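Local coordinates for synaptonemal complex protein 2 (Mus musculus, PDB 5IWZ) that is a major component of the axial and lateral elements of synaptonemal complexes, needed for meiotic chromosome synapsis and for inserting SYCP3 into them, at residues D131-L136 with Q173-K178; L135-Y140 with N180-R185; T283-S288 with E306-F311; K352-L357 with L374-E379. All coordinates share one frame; numbering follows the deposited sequence.

Contact 1: residues D131-L136 with Q173-K178; sequences DLFDLL and QEALKK
Phe-133 and Lys-178 face each other, CA atoms 7.1 Å apart, across two helix segments that run almost parallel, 10° between their directions and 10.5 Å between their axes. The Phe-133 side chain bridges that gap. Its ring reaches the second helix at Ala-175, with Phe-133 CE2 3.6 Å from the methyl CB of Ala-175. Nearer the backbone, Phe-133 CB is covered by the aliphatic part of Lys-178, whose CG lies 3.7 Å away. Beyond CG the lysine turns: chi2 of -75° folds CD back, and CE comes to lie beside the carboxylate of Asp-134. The ammonium then sits between two acids. Lys-178 NZ gives a hydrogen-bonded salt bridge of 2.8 Å to Glu-174 OE2, one turn back on its own helix, reaching the syn side of the carboxylate 20° out of its plane. A longer salt bridge, 3.5 Å from Lys-178 NZ to Asp-134 OD1, completes a three-residue network across the helices. An alanine in place of Lys-178 would probably leave Asp-134 and Glu-174, whose OD1 and OE2 are 4.8 Å apart, without the positive charge between them and would uncover Phe-133 CB. Ile-158 of helix 144-163 also packs on Phe-133, and Leu-161 of the same helix packs on Ala-175, so that helix lines the apolar part of the contact. The joint between these two helices of the armadillo-repeat-like domain is thus two-layered: ring on methyl within, and a shared cation that probably offsets the repulsion of two neighbouring carboxylates.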
# COMPACT_ATOMS: atom_id res chain seq x y z
N ASP A 131 10.01 -2.07 -1.72
CA ASP A 131 11.33 -2.46 -1.21
C ASP A 131 11.88 -1.43 -0.24
O ASP A 131 12.54 -1.78 0.75
CB ASP A 131 12.30 -2.65 -2.38
CG ASP A 131 11.93 -3.82 -3.27
OD1 ASP A 131 11.31 -4.79 -2.75
OD2 ASP A 131 12.24 -3.76 -4.48
N LEU A 132 11.66 -0.14 -0.52
CA LEU A 132 12.12 0.90 0.39
C LEU A 132 11.43 0.79 1.75
O LEU A 132 12.09 0.82 2.80
CB LEU A 132 11.88 2.27 -0.23
CG LEU A 132 12.38 3.49 0.54
CD1 LEU A 132 13.87 3.64 0.40
CD2 LEU A 132 11.71 4.74 0.04
N PHE A 133 10.10 0.64 1.76
CA PHE A 133 9.39 0.54 3.03
C PHE A 133 9.74 -0.75 3.76
O PHE A 133 9.86 -0.74 4.99
CB PHE A 133 7.89 0.66 2.81
CG PHE A 133 7.43 2.07 2.58
CD1 PHE A 133 7.75 3.07 3.48
CD2 PHE A 133 6.68 2.40 1.46
CE1 PHE A 133 7.35 4.38 3.27
CE2 PHE A 133 6.26 3.71 1.24
CZ PHE A 133 6.60 4.70 2.15
N ASP A 134 9.96 -1.85 3.01
CA ASP A 134 10.41 -3.10 3.64
C ASP A 134 11.71 -2.89 4.41
O ASP A 134 11.86 -3.38 5.54
CB ASP A 134 10.62 -4.19 2.58
CG ASP A 134 9.31 -4.77 2.05
OD1 ASP A 134 8.26 -4.64 2.72
OD2 ASP A 134 9.33 -5.37 0.95
N LEU A 135 12.66 -2.17 3.82
CA LEU A 135 13.88 -1.84 4.53
C LEU A 135 13.57 -0.93 5.72
O LEU A 135 14.14 -1.10 6.80
CB LEU A 135 14.88 -1.20 3.57
CG LEU A 135 16.22 -0.72 4.13
CD1 LEU A 135 16.89 -1.77 5.03
CD2 LEU A 135 17.16 -0.29 2.96
N LEU A 136 12.67 0.05 5.54
CA LEU A 136 12.26 0.88 6.67
C LEU A 136 11.73 0.03 7.83
O LEU A 136 12.01 0.32 9.00
CB LEU A 136 11.18 1.86 6.22
CG LEU A 136 11.33 3.39 6.29
CD1 LEU A 136 9.97 3.99 6.61
CD2 LEU A 136 12.40 3.86 7.27
N GLN A 173 -1.50 3.04 -1.34
CA GLN A 173 -1.98 1.90 -0.56
C GLN A 173 -0.83 1.21 0.17
O GLN A 173 -0.96 0.81 1.33
CB GLN A 173 -2.73 0.90 -1.46
CG GLN A 173 -4.09 1.38 -1.94
CD GLN A 173 -4.75 0.46 -2.99
OE1 GLN A 173 -4.12 -0.49 -3.49
NE2 GLN A 173 -6.01 0.74 -3.31
N GLU A 174 0.30 1.05 -0.52
CA GLU A 174 1.47 0.43 0.09
C GLU A 174 2.01 1.27 1.25
O GLU A 174 2.32 0.75 2.33
CB GLU A 174 2.55 0.22 -0.99
CG GLU A 174 3.94 -0.10 -0.47
CD GLU A 174 3.97 -1.41 0.29
OE1 GLU A 174 3.03 -2.23 0.12
OE2 GLU A 174 4.93 -1.62 1.07
N ALA A 175 2.11 2.59 1.05
CA ALA A 175 2.64 3.46 2.10
C ALA A 175 1.69 3.54 3.29
O ALA A 175 2.12 3.46 4.45
CB ALA A 175 2.90 4.85 1.55
N LEU A 176 0.39 3.71 3.02
CA LEU A 176 -0.59 3.83 4.08
C LEU A 176 -0.61 2.58 4.95
O LEU A 176 -0.75 2.66 6.18
CB LEU A 176 -1.96 4.12 3.47
CG LEU A 176 -3.16 4.29 4.39
CD1 LEU A 176 -2.81 5.31 5.43
CD2 LEU A 176 -4.40 4.73 3.57
N LYS A 177 -0.45 1.41 4.35
CA LYS A 177 -0.51 0.18 5.14
C LYS A 177 0.74 0.00 5.98
O LYS A 177 0.67 -0.47 7.13
CB LYS A 177 -0.74 -1.01 4.20
CG LYS A 177 -0.06 -2.28 4.58
CD LYS A 177 -0.41 -3.39 3.57
CE LYS A 177 -0.10 -2.94 2.15
NZ LYS A 177 -0.92 -3.63 1.11
N LYS A 178 1.91 0.39 5.45
CA LYS A 178 3.11 0.40 6.27
C LYS A 178 2.98 1.38 7.42
O LYS A 178 3.47 1.12 8.53
CB LYS A 178 4.33 0.73 5.41
CG LYS A 178 4.73 -0.36 4.43
CD LYS A 178 5.41 -1.50 5.15
CE LYS A 178 6.07 -2.47 4.18
NZ LYS A 178 5.08 -3.20 3.33

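Contact 2: residues L135-Y140 with N180-R185; sequences LLMVIY and NLMLDR
In the helical stack of the armadillo-repeat-like domain, Tyr-140 and Met-137 of helix 123-141 meet Leu-181, Met-182 and Arg-185 in the last two turns of helix 169-185, the two segments running nearly parallel at 9°. Tyr-140 spans the gap. With CG anti to its backbone N (chi1 177°), the ring extends toward the second helix, and its hydroxyl donates a hydrogen bond to Met-182 O. The modelled length from Tyr-140 OH to Met-182 O, 2.5 Å, is very short and best not taken literally. On the way there the ring flanks the Met-182 side chain: Tyr-140 CE2 is 3.7 Å from Met-182 CB. The sulfur completes a Met-aromatic contact, Met-182 SD lying 5.0 Å from the Tyr-140 ring centroid, obliquely placed at 45° to the normal. Beside the ring, the two methionine chains pass each other at a slant, Met-137 SD coming to 3.6 Å from Met-182 CG. The Met-137 chain bends at both chi2 and chi3, and its methyl CE ends 3.6 Å from CD2 of Leu-181, a residue exposed to solvent. Arg-185, poorly ordered, lays CB and CD near the tyrosine oxygen. Helix 144-163 supports the same joint, with Leu-151 on Tyr-140 and Val-150 on Met-182. Two thioether side chains therefore form much of the apolar packing, while one phenolic hydroxyl finds a backbone acceptor near the helix end and need not be buried without a partner.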
# COMPACT_ATOMS: atom_id res chain seq x y z
N LEU A 135 12.66 -2.17 3.82
CA LEU A 135 13.88 -1.84 4.53
C LEU A 135 13.57 -0.93 5.72
O LEU A 135 14.14 -1.10 6.80
CB LEU A 135 14.88 -1.20 3.57
CG LEU A 135 16.22 -0.72 4.13
CD1 LEU A 135 16.89 -1.77 5.03
CD2 LEU A 135 17.16 -0.29 2.96
N LEU A 136 12.67 0.05 5.54
CA LEU A 136 12.26 0.88 6.67
C LEU A 136 11.73 0.03 7.83
O LEU A 136 12.01 0.32 9.00
CB LEU A 136 11.18 1.86 6.22
CG LEU A 136 11.33 3.39 6.29
CD1 LEU A 136 9.97 3.99 6.61
CD2 LEU A 136 12.40 3.86 7.27
N MET A 137 10.95 -1.02 7.54
CA MET A 137 10.40 -1.81 8.64
C MET A 137 11.48 -2.61 9.36
O MET A 137 11.37 -2.82 10.57
CB MET A 137 9.29 -2.76 8.15
CG MET A 137 8.01 -2.07 7.69
SD MET A 137 7.34 -0.81 8.82
CE MET A 137 7.22 -1.74 10.36
N VAL A 138 12.52 -3.07 8.65
CA VAL A 138 13.65 -3.75 9.28
C VAL A 138 14.35 -2.83 10.28
O VAL A 138 14.75 -3.24 11.37
CB VAL A 138 14.63 -4.27 8.21
CG1 VAL A 138 15.99 -4.62 8.82
CG2 VAL A 138 14.04 -5.48 7.46
N ILE A 139 14.51 -1.55 9.91
CA ILE A 139 15.11 -0.59 10.82
C ILE A 139 14.17 -0.30 12.00
O ILE A 139 14.61 -0.14 13.14
CB ILE A 139 15.46 0.71 10.07
CG1 ILE A 139 16.43 0.42 8.93
CG2 ILE A 139 16.00 1.75 11.04
CD1 ILE A 139 16.41 1.48 7.85
N TYR A 140 12.88 -0.20 11.72
CA TYR A 140 11.91 0.06 12.78
C TYR A 140 11.97 -1.03 13.84
O TYR A 140 11.99 -0.74 15.04
CB TYR A 140 10.52 0.18 12.15
CG TYR A 140 9.34 0.39 13.07
CD1 TYR A 140 8.75 -0.68 13.74
CD2 TYR A 140 8.76 1.65 13.22
CE1 TYR A 140 7.64 -0.49 14.55
CE2 TYR A 140 7.66 1.84 14.02
CZ TYR A 140 7.10 0.76 14.68
OH TYR A 140 6.01 0.94 15.49
N ASN A 180 0.16 2.26 9.02
CA ASN A 180 -0.73 1.68 10.03
C ASN A 180 -0.05 0.55 10.79
O ASN A 180 -0.30 0.36 11.98
CB ASN A 180 -2.05 1.23 9.36
CG ASN A 180 -3.00 2.40 9.16
OD1 ASN A 180 -3.06 3.27 10.02
ND2 ASN A 180 -3.69 2.46 8.03
N LEU A 181 0.83 -0.19 10.13
CA LEU A 181 1.65 -1.18 10.83
C LEU A 181 2.59 -0.51 11.83
O LEU A 181 2.74 -1.00 12.96
CB LEU A 181 2.44 -1.99 9.79
CG LEU A 181 3.43 -3.05 10.25
CD1 LEU A 181 2.67 -4.28 10.73
CD2 LEU A 181 4.35 -3.42 9.10
N MET A 182 3.20 0.61 11.46
CA MET A 182 4.10 1.30 12.39
C MET A 182 3.33 1.85 13.59
O MET A 182 3.80 1.77 14.73
CB MET A 182 4.83 2.43 11.67
CG MET A 182 5.72 1.93 10.54
SD MET A 182 6.83 3.15 9.82
CE MET A 182 5.79 4.55 9.48
N LEU A 183 2.16 2.42 13.34
CA LEU A 183 1.36 2.91 14.45
C LEU A 183 0.88 1.76 15.33
O LEU A 183 0.70 1.94 16.53
CB LEU A 183 0.19 3.72 13.92
CG LEU A 183 0.54 4.93 13.05
CD1 LEU A 183 -0.71 5.46 12.37
CD2 LEU A 183 1.18 6.01 13.91
N ASP A 184 0.72 0.56 14.74
CA ASP A 184 0.15 -0.57 15.48
C ASP A 184 1.01 -0.96 16.68
O ASP A 184 0.48 -1.26 17.75
CB ASP A 184 -0.02 -1.78 14.56
CG ASP A 184 -0.77 -2.93 15.24
OD1 ASP A 184 -1.73 -2.62 15.97
OD2 ASP A 184 -0.40 -4.11 15.05
N ARG A 185 2.34 -1.01 16.51
CA ARG A 185 3.19 -1.40 17.62
C ARG A 185 3.18 -0.33 18.72
O ARG A 185 3.05 -0.65 19.91
CB ARG A 185 4.61 -1.67 17.13
CG ARG A 185 5.63 -1.83 18.25
CD ARG A 185 6.35 -0.51 18.51
NE ARG A 185 7.24 -0.57 19.68
CZ ARG A 185 7.07 0.15 20.78
NH1 ARG A 185 6.05 0.99 20.88
NH2 ARG A 185 7.93 0.03 21.79

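Contact 3: residues T283-S288 with E306-F311; sequences TFPCLS and EFWIDF
Asp-310 is held from a neighbouring strand and from a helix: its OD1 accepts a short hydrogen bond of 2.5 Å from Thr-283 OG1, arriving nearly along the C-O axis, and its OD2 forms a salt bridge with Arg-265 of helix 260-274. Threonine and aspartate lie side by side and point the same way, as a non-hydrogen-bonded antiparallel pair allows. The Thr-283 methyl also meets Trp-308, with Thr-283 CG2 3.6 Å from Trp-308 CE3 and the two side chains crossing at about a right angle. Next along the same face, Pro-285 CD rests 3.9 Å from Trp-308 CZ3. On the other face Phe-284 and Phe-311 make an offset edge-to-face pair, planes 72° apart, in which the Phe-284 edge is turned to the Phe-311 face; CD2 of Phe-284 is 3.5 Å from CE2 of Phe-311. Helix 383-390 packs on both rings through Val-386. Between the strands, Phe-284 and Ile-309 exchange both backbone hydrogen bonds. Beyond them Cys-286 N bonds to Phe-307 O at 2.8 Å, bent at the hydrogen to 138°. Cys-286 CB presses unusually close to Ile-309 CG1, at 3.4 Å. Cys-286 SG, anti to its backbone N (chi1 173°), lies obliquely against the Phe-307 ring, 3.7 Å from Phe-307 CE2, a sulfur-aromatic contact. After this the chain leaves strand 308-312 and, at Leu-287 and Ser-288, pairs with Tyr-376 of the second sheet. Such a passage from one antiparallel sheet to another, with a C-terminal helix packed on the aromatic face, is consistent with the PH-like fold to which the Spt16M-like domain is assigned.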
# COMPACT_ATOMS: atom_id res chain seq x y z
N THR A 283 -20.77 1.62 -3.38
CA THR A 283 -20.84 0.34 -2.68
C THR A 283 -22.23 -0.28 -2.86
O THR A 283 -23.23 0.32 -2.47
CB THR A 283 -20.53 0.54 -1.20
OG1 THR A 283 -19.17 0.98 -1.07
CG2 THR A 283 -20.72 -0.75 -0.45
N PHE A 284 -22.29 -1.49 -3.47
CA PHE A 284 -23.56 -2.18 -3.66
C PHE A 284 -23.59 -3.47 -2.85
O PHE A 284 -22.58 -4.18 -2.79
CB PHE A 284 -23.81 -2.55 -5.14
CG PHE A 284 -24.04 -1.36 -6.03
CD1 PHE A 284 -25.09 -0.50 -5.82
CD2 PHE A 284 -23.19 -1.11 -7.10
CE1 PHE A 284 -25.31 0.59 -6.64
CE2 PHE A 284 -23.40 -0.02 -7.93
CZ PHE A 284 -24.46 0.83 -7.70
N PRO A 285 -24.74 -3.83 -2.27
CA PRO A 285 -24.88 -5.19 -1.75
C PRO A 285 -24.96 -6.17 -2.90
O PRO A 285 -25.46 -5.86 -3.99
CB PRO A 285 -26.20 -5.13 -0.96
CG PRO A 285 -26.99 -4.07 -1.64
CD PRO A 285 -25.99 -3.06 -2.18
N CYS A 286 -24.42 -7.35 -2.67
CA CYS A 286 -24.28 -8.38 -3.69
C CYS A 286 -24.93 -9.67 -3.20
O CYS A 286 -24.84 -10.01 -2.02
CB CYS A 286 -22.81 -8.60 -4.02
SG CYS A 286 -22.45 -9.97 -5.12
N LEU A 287 -25.62 -10.36 -4.11
CA LEU A 287 -26.35 -11.57 -3.73
C LEU A 287 -25.42 -12.77 -3.60
O LEU A 287 -25.55 -13.55 -2.65
CB LEU A 287 -27.45 -11.86 -4.76
CG LEU A 287 -28.43 -10.69 -4.96
CD1 LEU A 287 -29.33 -10.94 -6.18
CD2 LEU A 287 -29.28 -10.49 -3.68
N SER A 288 -24.50 -12.94 -4.55
CA SER A 288 -23.52 -14.02 -4.58
C SER A 288 -22.46 -13.70 -5.63
O SER A 288 -22.73 -13.01 -6.62
CB SER A 288 -24.18 -15.37 -4.89
OG SER A 288 -24.85 -15.33 -6.13
N GLU A 306 -24.49 -6.66 4.86
CA GLU A 306 -24.59 -7.20 3.51
C GLU A 306 -23.21 -7.65 3.05
O GLU A 306 -22.19 -7.31 3.65
CB GLU A 306 -25.15 -6.16 2.53
CG GLU A 306 -26.52 -5.61 2.88
CD GLU A 306 -27.65 -6.54 2.49
OE1 GLU A 306 -27.41 -7.60 1.88
OE2 GLU A 306 -28.81 -6.20 2.81
N PHE A 307 -23.21 -8.43 1.97
CA PHE A 307 -22.01 -8.78 1.20
C PHE A 307 -21.73 -7.59 0.28
O PHE A 307 -22.41 -7.40 -0.73
CB PHE A 307 -22.28 -10.06 0.42
CG PHE A 307 -21.17 -10.51 -0.49
CD1 PHE A 307 -19.84 -10.25 -0.20
CD2 PHE A 307 -21.47 -11.21 -1.65
CE1 PHE A 307 -18.83 -10.69 -1.05
CE2 PHE A 307 -20.46 -11.64 -2.50
CZ PHE A 307 -19.14 -11.37 -2.20
N TRP A 308 -20.75 -6.76 0.65
CA TRP A 308 -20.52 -5.48 -0.02
C TRP A 308 -19.50 -5.61 -1.16
O TRP A 308 -18.50 -6.31 -1.03
CB TRP A 308 -20.01 -4.45 0.99
CG TRP A 308 -20.95 -4.11 2.14
CD1 TRP A 308 -20.70 -4.28 3.48
CD2 TRP A 308 -22.25 -3.49 2.05
NE1 TRP A 308 -21.77 -3.83 4.22
CE2 TRP A 308 -22.73 -3.34 3.37
CE3 TRP A 308 -23.05 -3.07 0.99
CZ2 TRP A 308 -23.97 -2.77 3.66
CZ3 TRP A 308 -24.29 -2.51 1.27
CH2 TRP A 308 -24.74 -2.37 2.60
N ILE A 309 -19.77 -4.92 -2.28
CA ILE A 309 -18.84 -4.78 -3.40
C ILE A 309 -18.59 -3.28 -3.59
O ILE A 309 -19.54 -2.50 -3.68
CB ILE A 309 -19.38 -5.38 -4.71
CG1 ILE A 309 -19.91 -6.81 -4.51
CG2 ILE A 309 -18.31 -5.32 -5.83
CD1 ILE A 309 -18.86 -7.86 -4.20
N ASP A 310 -17.31 -2.90 -3.70
CA ASP A 310 -16.91 -1.49 -3.78
C ASP A 310 -16.42 -1.18 -5.18
O ASP A 310 -15.51 -1.85 -5.68
CB ASP A 310 -15.84 -1.18 -2.74
CG ASP A 310 -16.35 -1.39 -1.34
OD1 ASP A 310 -17.40 -0.79 -1.00
OD2 ASP A 310 -15.77 -2.22 -0.61
N PHE A 311 -17.05 -0.20 -5.81
CA PHE A 311 -16.70 0.27 -7.14
C PHE A 311 -15.94 1.57 -6.96
O PHE A 311 -16.51 2.57 -6.54
CB PHE A 311 -17.96 0.49 -7.99
CG PHE A 311 -18.67 -0.78 -8.38
CD1 PHE A 311 -18.60 -1.27 -9.69
CD2 PHE A 311 -19.45 -1.47 -7.46
CE1 PHE A 311 -19.28 -2.43 -10.06
CE2 PHE A 311 -20.13 -2.63 -7.82
CZ PHE A 311 -20.05 -3.11 -9.12

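Contact 4: residues K352-L357 with L374-E379; sequences KKLLTL and LFYFDE
Lys-353 leads across to Phe-377 and Glu-379, and its side chain follows the end of the partner strand. Lys-353 CB lies 3.8 Å from Phe-377 O. Lys-353 CG passes 4.0 Å from Glu-379 CA, and from there the chain is extended, with chi2 at -173°. Lys-353 CD comes to 3.8 Å from Glu-379 O, and CE is nearer still to that oxygen. The tip, Lys-353 NZ, donates to Glu-379 O at 2.8 Å, tilted 33° from the carbonyl plane, and bonds also to Leu-381 O, so one ammonium bonds to two carbonyls of the chain just beyond the strand. The backbones themselves pair in antiparallel fashion: Lys-353 with Phe-377 and Leu-355 with Phe-375 exchange hydrogen bonds, Leu-355 N to Phe-375 O measuring 2.8 Å. This is an inner pairing of the five-stranded sheet of the Spt16M-like domain, assigned to the PH-like clan, with strand 341-349 beyond one partner and 288-291 beyond the other. On the face that bears Tyr-376, Leu-354 CD1 sits over the middle of the phenol ring, 3.5 Å from its centroid and 9° off the normal, a CH-pi contact. Leu-354 CD2 lies nearer the hydroxyl, while Lys-352 CD lies more loosely by Tyr-376 CD2. With an alanine at Tyr-376, Leu-354 CD1 would probably lose the ring face it rests on, and a gap would open between Leu-354 and the Lys-352 chain. On the other face Leu-357 CD1 meets the edge of the Phe-375 ring, 3.9 Å from Phe-375 CE2, and Leu-355 CB meets the edge of Phe-377; Phe-320 of the neighbouring sheet stands edge-to-face with Phe-375.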
# COMPACT_ATOMS: atom_id res chain seq x y z
N LYS A 352 -32.48 -11.07 -11.43
CA LYS A 352 -31.13 -10.77 -10.95
C LYS A 352 -30.35 -10.06 -12.05
O LYS A 352 -30.58 -10.28 -13.24
CB LYS A 352 -30.40 -12.08 -10.52
CG LYS A 352 -31.06 -12.79 -9.31
CD LYS A 352 -30.44 -14.17 -9.07
CE LYS A 352 -31.07 -15.24 -9.97
NZ LYS A 352 -30.48 -16.62 -9.77
N LYS A 353 -29.43 -9.19 -11.65
CA LYS A 353 -28.50 -8.57 -12.58
C LYS A 353 -27.13 -9.22 -12.42
O LYS A 353 -26.54 -9.17 -11.33
CB LYS A 353 -28.40 -7.07 -12.35
CG LYS A 353 -29.35 -6.25 -13.17
CD LYS A 353 -29.08 -4.77 -13.01
CE LYS A 353 -30.24 -3.99 -13.59
NZ LYS A 353 -30.34 -2.64 -12.96
N LEU A 354 -26.62 -9.81 -13.50
CA LEU A 354 -25.36 -10.53 -13.50
C LEU A 354 -24.29 -9.67 -14.16
O LEU A 354 -24.42 -9.31 -15.34
CB LEU A 354 -25.49 -11.86 -14.25
CG LEU A 354 -24.22 -12.70 -14.31
CD1 LEU A 354 -23.67 -12.90 -12.92
CD2 LEU A 354 -24.48 -14.06 -15.00
N LEU A 355 -23.27 -9.32 -13.40
CA LEU A 355 -22.06 -8.69 -13.93
C LEU A 355 -21.03 -9.79 -14.11
O LEU A 355 -20.58 -10.39 -13.12
CB LEU A 355 -21.55 -7.60 -12.98
CG LEU A 355 -20.15 -7.04 -13.30
CD1 LEU A 355 -20.14 -6.29 -14.63
CD2 LEU A 355 -19.71 -6.11 -12.15
N THR A 356 -20.66 -10.06 -15.36
CA THR A 356 -19.64 -11.05 -15.71
C THR A 356 -18.39 -10.33 -16.19
O THR A 356 -18.45 -9.63 -17.20
CB THR A 356 -20.15 -11.99 -16.79
OG1 THR A 356 -21.35 -12.62 -16.34
CG2 THR A 356 -19.10 -13.09 -17.09
N LEU A 357 -17.28 -10.50 -15.46
CA LEU A 357 -15.98 -9.92 -15.82
C LEU A 357 -15.10 -11.01 -16.39
O LEU A 357 -14.78 -11.97 -15.69
CB LEU A 357 -15.26 -9.30 -14.62
CG LEU A 357 -15.83 -8.16 -13.78
CD1 LEU A 357 -14.86 -7.87 -12.60
CD2 LEU A 357 -16.04 -6.93 -14.63
N LEU A 374 -18.09 -13.50 -11.54
CA LEU A 374 -19.52 -13.27 -11.69
C LEU A 374 -20.07 -12.68 -10.40
O LEU A 374 -19.80 -13.20 -9.31
CB LEU A 374 -20.26 -14.58 -12.01
CG LEU A 374 -20.24 -15.15 -13.43
CD1 LEU A 374 -18.81 -15.50 -13.94
CD2 LEU A 374 -21.14 -16.38 -13.47
N PHE A 375 -20.80 -11.58 -10.52
CA PHE A 375 -21.45 -10.93 -9.39
C PHE A 375 -22.94 -10.84 -9.69
O PHE A 375 -23.33 -10.29 -10.73
CB PHE A 375 -20.86 -9.54 -9.15
CG PHE A 375 -19.36 -9.52 -8.91
CD1 PHE A 375 -18.85 -9.59 -7.61
CD2 PHE A 375 -18.48 -9.44 -9.97
CE1 PHE A 375 -17.49 -9.57 -7.38
CE2 PHE A 375 -17.10 -9.43 -9.75
CZ PHE A 375 -16.61 -9.49 -8.45
N TYR A 376 -23.77 -11.39 -8.80
CA TYR A 376 -25.22 -11.29 -8.92
C TYR A 376 -25.74 -10.19 -8.00
O TYR A 376 -25.43 -10.17 -6.81
CB TYR A 376 -25.90 -12.61 -8.58
CG TYR A 376 -25.68 -13.72 -9.59
CD1 TYR A 376 -24.58 -14.56 -9.50
CD2 TYR A 376 -26.57 -13.92 -10.64
CE1 TYR A 376 -24.36 -15.57 -10.42
CE2 TYR A 376 -26.37 -14.94 -11.56
CZ TYR A 376 -25.27 -15.75 -11.44
OH TYR A 376 -25.05 -16.76 -12.35
N PHE A 377 -26.53 -9.28 -8.57
CA PHE A 377 -27.08 -8.14 -7.86
C PHE A 377 -28.60 -8.12 -8.00
O PHE A 377 -29.16 -8.67 -8.94
CB PHE A 377 -26.53 -6.82 -8.41
CG PHE A 377 -25.05 -6.64 -8.22
CD1 PHE A 377 -24.54 -6.15 -7.02
CD2 PHE A 377 -24.18 -6.93 -9.25
CE1 PHE A 377 -23.17 -5.96 -6.86
CE2 PHE A 377 -22.80 -6.74 -9.10
CZ PHE A 377 -22.30 -6.27 -7.90
N ASP A 378 -29.25 -7.46 -7.04
CA ASP A 378 -30.67 -7.15 -7.17
C ASP A 378 -30.90 -6.29 -8.42
O ASP A 378 -30.12 -5.39 -8.73
CB ASP A 378 -31.17 -6.42 -5.94
CG ASP A 378 -32.66 -6.14 -6.00
OD1 ASP A 378 -33.44 -7.07 -5.69
OD2 ASP A 378 -33.05 -5.02 -6.37
N GLU A 379 -31.98 -6.58 -9.14
CA GLU A 379 -32.25 -5.93 -10.42
C GLU A 379 -32.50 -4.43 -10.29
O GLU A 379 -32.30 -3.70 -11.27
CB GLU A 379 -33.45 -6.61 -11.09
CG GLU A 379 -34.54 -6.96 -10.11
CD GLU A 379 -35.73 -7.63 -10.76
OE1 GLU A 379 -36.65 -8.04 -10.02
OE2 GLU A 379 -35.75 -7.74 -12.01

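In the fold
Contacts 1 and 2 join the same two helices, 123-141 and 169-185, at successive levels, sharing Leu-135 and Leu-136 and touching through Lys-178 and Met-137. Both are mainly buried, yet contact 1 adds a charged network where contact 2 relies on thioethers and a single hydroxyl. Contacts 3 and 4 belong to the other domain, with centres about 29 and about 36 Å from that of contact 1, and are only partly buried. There backbone ladders do the joining, which the parallel helices lack, and aromatic side chains lie on both faces of each strand pair. They touch each other, Phe-377 packing on Cys-286, where the two sheets join.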